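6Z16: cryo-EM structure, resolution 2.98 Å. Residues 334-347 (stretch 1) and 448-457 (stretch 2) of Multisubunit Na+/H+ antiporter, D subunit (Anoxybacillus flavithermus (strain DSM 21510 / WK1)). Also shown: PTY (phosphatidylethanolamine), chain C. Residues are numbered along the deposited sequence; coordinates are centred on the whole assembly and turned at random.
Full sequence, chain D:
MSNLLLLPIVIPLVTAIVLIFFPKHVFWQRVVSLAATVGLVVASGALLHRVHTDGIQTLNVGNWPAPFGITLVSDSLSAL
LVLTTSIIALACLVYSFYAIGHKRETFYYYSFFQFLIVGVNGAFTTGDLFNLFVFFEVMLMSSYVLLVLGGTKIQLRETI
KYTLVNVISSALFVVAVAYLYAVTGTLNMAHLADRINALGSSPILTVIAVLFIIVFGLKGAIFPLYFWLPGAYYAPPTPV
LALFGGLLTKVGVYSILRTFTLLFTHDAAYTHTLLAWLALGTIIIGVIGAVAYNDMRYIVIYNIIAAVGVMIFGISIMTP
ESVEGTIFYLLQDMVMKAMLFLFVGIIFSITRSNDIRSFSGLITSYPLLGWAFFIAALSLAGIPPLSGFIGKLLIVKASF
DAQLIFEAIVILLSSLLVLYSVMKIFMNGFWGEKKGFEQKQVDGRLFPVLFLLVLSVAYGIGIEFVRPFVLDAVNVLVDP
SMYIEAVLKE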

# COMPACT_ATOMS: atom_id res chain seq x y z
N MET D 334 3.29 69.45 9.12
CA MET D 334 3.56 68.13 9.70
C MET D 334 4.67 68.20 10.75
O MET D 334 4.47 67.80 11.92
N VAL D 335 5.82 68.78 10.35
CA VAL D 335 6.97 68.88 11.25
C VAL D 335 6.62 69.71 12.49
O VAL D 335 6.94 69.33 13.63
N MET D 336 5.88 70.80 12.29
CA MET D 336 5.63 71.76 13.35
C MET D 336 4.63 71.24 14.37
O MET D 336 4.79 71.49 15.57
N LYS D 337 3.61 70.51 13.92
CA LYS D 337 2.64 69.98 14.88
C LYS D 337 3.22 68.84 15.70
O LYS D 337 2.92 68.74 16.90
N ALA D 338 4.08 68.01 15.09
CA ALA D 338 4.81 67.02 15.89
C ALA D 338 5.69 67.69 16.94
O ALA D 338 5.71 67.27 18.12
N MET D 339 6.38 68.78 16.55
CA MET D 339 7.23 69.54 17.47
C MET D 339 6.44 70.12 18.63
O MET D 339 6.88 70.05 19.79
N LEU D 340 5.27 70.69 18.35
CA LEU D 340 4.49 71.34 19.39
C LEU D 340 3.89 70.35 20.37
O LEU D 340 3.80 70.65 21.56
N PHE D 341 3.50 69.16 19.90
CA PHE D 341 3.05 68.16 20.86
C PHE D 341 4.19 67.67 21.75
O PHE D 341 3.96 67.41 22.95
N LEU D 342 5.41 67.58 21.22
CA LEU D 342 6.53 67.19 22.08
C LEU D 342 6.85 68.27 23.11
O LEU D 342 7.17 67.96 24.27
N PHE D 343 6.73 69.55 22.72
CA PHE D 343 6.85 70.66 23.69
C PHE D 343 5.81 70.57 24.80
O PHE D 343 6.14 70.76 25.98
N VAL D 344 4.55 70.33 24.43
CA VAL D 344 3.47 70.24 25.41
C VAL D 344 3.72 69.09 26.38
O VAL D 344 3.49 69.21 27.59
N GLY D 345 4.28 67.98 25.87
CA GLY D 345 4.63 66.87 26.74
C GLY D 345 5.73 67.19 27.73
O GLY D 345 5.65 66.79 28.90
N ILE D 346 6.76 67.92 27.29
CA ILE D 346 7.83 68.32 28.21
C ILE D 346 7.30 69.26 29.30
O ILE D 346 7.63 69.11 30.49
N ILE D 347 6.46 70.22 28.90
CA ILE D 347 5.90 71.17 29.87
C ILE D 347 4.99 70.46 30.87
O ILE D 347 5.02 70.76 32.07
N PRO D 448 15.33 65.62 20.78
CA PRO D 448 14.58 65.44 19.52
C PRO D 448 13.72 66.64 19.17
O PRO D 448 13.55 66.94 17.98
N VAL D 449 13.21 67.34 20.18
CA VAL D 449 12.44 68.56 19.96
C VAL D 449 13.34 69.65 19.39
O VAL D 449 12.96 70.38 18.47
N LEU D 450 14.56 69.76 19.93
CA LEU D 450 15.52 70.71 19.39
C LEU D 450 15.97 70.33 17.99
O LEU D 450 16.21 71.22 17.17
N PHE D 451 16.05 69.04 17.68
CA PHE D 451 16.37 68.59 16.33
C PHE D 451 15.29 68.99 15.34
O PHE D 451 15.58 69.48 14.23
N LEU D 452 14.02 68.81 15.73
CA LEU D 452 12.91 69.24 14.88
C LEU D 452 12.89 70.76 14.70
O LEU D 452 12.61 71.26 13.61
N LEU D 453 13.22 71.50 15.77
CA LEU D 453 13.23 72.96 15.68
C LEU D 453 14.34 73.47 14.78
O LEU D 453 14.13 74.39 13.99
N VAL D 454 15.53 72.86 14.87
CA VAL D 454 16.64 73.22 13.99
C VAL D 454 16.32 72.90 12.54
O VAL D 454 16.62 73.69 11.63
N LEU D 455 15.66 71.76 12.28
CA LEU D 455 15.27 71.46 10.91
C LEU D 455 14.19 72.40 10.39
O LEU D 455 14.19 72.74 9.20
N SER D 456 13.28 72.86 11.26
CA SER D 456 12.26 73.81 10.81
C SER D 456 12.86 75.18 10.50
O SER D 456 12.49 75.82 9.52
N VAL D 457 13.82 75.62 11.33
CA VAL D 457 14.51 76.88 11.07
C VAL D 457 15.32 76.81 9.78
O VAL D 457 15.27 77.72 8.95

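The two stretches form an apolar, knobs-into-holes contact between two roughly antiparallel helices, dominated by side-chain packing, with no hydrogen bond crossing between them. The helix axes approach to 9.5 Å at 149° between their N-to-C directions, and the backbones come nearest at Met339 and Val449, whose CA atoms lie 5.9 Å apart. Val449 and Met339 each serve as a knob here, one short and branched, the other long and flexible.

Val449 points toward stretch 1 with chi1 t and is the knob that enters a hole made by Met339, Leu342, Phe343 and Ile346. Its branching at CB lets one short side chain address several neighbours: Val449 CG2 lies 3.7 Å from Leu342 CB and also 3.7 Å from Ile346 CD1, while Val449 CG1 sits over one face of the Phe343 ring, 3.6 Å from its centroid and 12° off the ring normal. This is a CH-pi contact, in which a methyl group meets the flat pi surface. Phe343 leaves its backbone sideways, and chi1 near -85° brings the ring within reach.

Met339 supplies the reciprocal knob, lodged among Val449, Leu452, Leu453 and Ser456. Its CA-to-CB bond also runs sideways, but the long, unbranched chain, t at chi1 and chi2 and m at chi3, carries its end to the other helix. Met339 SD is 3.7 Å from Leu453 CD1, and Met339 CE reaches 3.3 Å from Leu452 O and 3.5 Å from Ser456 OG.

Leu452, pointing toward stretch 1 as an m,t rotamer, extends the apolar seam. Leu452 CD1 packs 3.9 Å from Leu342 CD1, itself on an m,t leucine, and Leu452 CD2 lies 4.2 Å from Val335 CG1.

Ser456 is the polar exception among the residues facing stretch 1. Its p rotamer turns the hydroxyl back to its own helix, where Ser456 OG donates to Leu453 O at 2.7 Å, so the group is satisfied without a partner across the interface. Its small side chain also meets a second methionine: Met336 points away at CB, yet its t,p,p chain curls round to place Met336 CE 3.8 Å from Ser456 CB.

Phosphatidylethanolamine lies against stretch 2, with its C24 3.8 Å from Val454 CG2 and its C18 3.8 Å from Val457 CG1. Val454 points away from stretch 1, and its apolar methyls suit contact with a lipid chain.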

# COMPACT_ATOMS: atom_id res chain seq x y z
CB MET D 334 3.96 67.15 8.60
CG MET D 334 2.87 66.81 7.62
SD MET D 334 3.49 65.83 6.25
CE MET D 334 3.83 64.28 7.07
CB VAL D 335 8.18 69.45 10.50
CG1 VAL D 335 9.35 69.66 11.43
CG2 VAL D 335 8.57 68.53 9.35
CB MET D 336 5.15 73.07 12.73
CG MET D 336 5.19 74.25 13.66
SD MET D 336 6.89 74.53 14.16
CE MET D 336 7.59 74.94 12.58
CB LYS D 337 1.36 69.55 14.17
CG LYS D 337 0.66 70.71 13.53
CD LYS D 337 0.14 71.68 14.55
CE LYS D 337 -0.27 72.95 13.85
NZ LYS D 337 -1.29 72.68 12.82
CB ALA D 338 5.63 66.11 14.99
CB MET D 339 7.89 70.67 16.69
CG MET D 339 8.97 71.44 17.39
SD MET D 339 9.26 72.93 16.44
CE MET D 339 9.66 72.22 14.86
CB LEU D 340 3.40 72.21 18.78
CG LEU D 340 3.97 73.46 18.14
CD1 LEU D 340 2.90 74.19 17.40
CD2 LEU D 340 4.60 74.34 19.20
CB PHE D 341 2.39 66.97 20.18
CG PHE D 341 1.00 67.25 19.73
CD1 PHE D 341 0.02 67.51 20.65
CD2 PHE D 341 0.67 67.16 18.39
CE1 PHE D 341 -1.27 67.74 20.26
CE2 PHE D 341 -0.61 67.39 17.99
CZ PHE D 341 -1.59 67.68 18.93
CB LEU D 342 7.74 66.84 21.23
CG LEU D 342 7.54 65.64 20.31
CD1 LEU D 342 8.75 65.37 19.44
CD2 LEU D 342 7.15 64.42 21.11
CB PHE D 343 6.71 72.02 23.00
CG PHE D 343 7.97 72.55 22.41
CD1 PHE D 343 8.99 72.97 23.23
CD2 PHE D 343 8.09 72.72 21.04
CE1 PHE D 343 10.14 73.49 22.71
CE2 PHE D 343 9.23 73.26 20.50
CZ PHE D 343 10.26 73.64 21.34
CB VAL D 344 2.11 70.10 24.69
CG1 VAL D 344 1.00 69.77 25.65
CG2 VAL D 344 1.77 71.39 23.99
CB ILE D 346 9.01 68.95 27.44
CG1 ILE D 346 9.61 67.97 26.46
CG2 ILE D 346 10.10 69.39 28.40
CD1 ILE D 346 10.58 68.60 25.54
CB ILE D 347 5.17 72.31 29.14
CG1 ILE D 347 6.14 73.08 28.25
CG2 ILE D 347 4.59 73.31 30.12
CD1 ILE D 347 5.46 74.03 27.31
CB PRO D 448 13.72 64.20 19.79
CG PRO D 448 14.43 63.49 20.82
CD PRO D 448 15.03 64.50 21.70
CB VAL D 449 11.79 69.00 21.27
CG1 VAL D 449 10.80 70.09 21.01
CG2 VAL D 449 11.18 67.82 21.97
CB LEU D 450 16.73 70.81 20.32
CG LEU D 450 16.43 71.44 21.67
CD1 LEU D 450 17.63 71.37 22.58
CD2 LEU D 450 15.97 72.86 21.50
CB PHE D 451 16.59 67.08 16.33
CG PHE D 451 16.91 66.51 14.97
CD1 PHE D 451 18.13 66.75 14.37
CD2 PHE D 451 15.99 65.69 14.33
CE1 PHE D 451 18.42 66.21 13.13
CE2 PHE D 451 16.28 65.14 13.09
CZ PHE D 451 17.50 65.40 12.49
CB LEU D 452 11.58 68.76 15.46
CG LEU D 452 11.31 67.27 15.39
CD1 LEU D 452 10.04 66.97 16.13
CD2 LEU D 452 11.21 66.82 13.94
CB LEU D 453 13.36 73.56 17.08
CG LEU D 453 13.28 75.08 17.14
CD1 LEU D 453 11.92 75.54 16.66
CD2 LEU D 453 13.52 75.54 18.54
CB VAL D 454 17.93 72.53 14.48
CG1 VAL D 454 19.04 72.64 13.46
CG2 VAL D 454 18.39 73.17 15.76
CB LEU D 455 14.80 70.02 10.77
CG LEU D 455 15.89 68.96 10.85
CD1 LEU D 455 15.26 67.61 10.66
CD2 LEU D 455 16.96 69.20 9.81
CB SER D 456 11.15 73.92 11.86
OG SER D 456 11.64 74.46 13.06
CB VAL D 457 15.39 77.25 12.28
CG1 VAL D 457 16.29 78.42 11.95
CG2 VAL D 457 14.53 77.61 13.47
C1 PTY C . 18.98 73.62 3.06
C2 PTY C . 20.85 81.21 -0.26
C3 PTY C . 20.58 80.26 0.93
O4 PTY C . 18.50 73.17 4.35
C5 PTY C . 20.33 75.43 1.92
C6 PTY C . 19.60 74.99 3.17
O7 PTY C . 20.39 75.18 4.39
C8 PTY C . 21.52 74.48 4.65
O10 PTY C . 22.01 73.65 3.92
C11 PTY C . 22.11 74.87 5.98
C12 PTY C . 21.10 74.98 7.11
C13 PTY C . 20.60 76.40 7.35
C14 PTY C . 21.06 77.02 8.65
C15 PTY C . 20.51 76.34 9.89
C16 PTY C . 20.50 77.25 11.10
C17 PTY C . 19.92 76.64 12.36
C18 PTY C . 19.66 77.69 13.43
C19 PTY C . 19.18 77.14 14.76
C20 PTY C . 18.74 78.23 15.72
C21 PTY C . 18.61 77.78 17.16
C22 PTY C . 17.53 76.74 17.40
C23 PTY C . 17.70 76.01 18.72
C24 PTY C . 19.03 75.28 18.84
C25 PTY C . 19.33 74.76 20.24
C26 PTY C . 20.58 73.90 20.33
C27 PTY C . 20.95 73.53 21.76
C28 PTY C . 22.14 72.61 21.88
C29 PTY C . 22.42 72.19 23.31
C30 PTY C . 17.46 72.33 4.34
C31 PTY C . 17.26 71.70 5.69
O30 PTY C . 16.80 72.09 3.36
C32 PTY C . 15.86 71.83 6.27
C33 PTY C . 14.83 70.89 5.66
C34 PTY C . 14.65 69.58 6.43
C35 PTY C . 13.53 68.71 5.88
C36 PTY C . 12.31 68.57 6.79
C37 PTY C . 11.54 69.86 7.02
P1 PTY C . 20.91 77.63 0.53
O11 PTY C . 20.12 79.00 0.39
O12 PTY C . 20.66 76.84 -0.74
O13 PTY C . 22.34 77.87 0.85
O14 PTY C . 20.16 76.85 1.72
N1 PTY C . 20.96 80.43 -1.49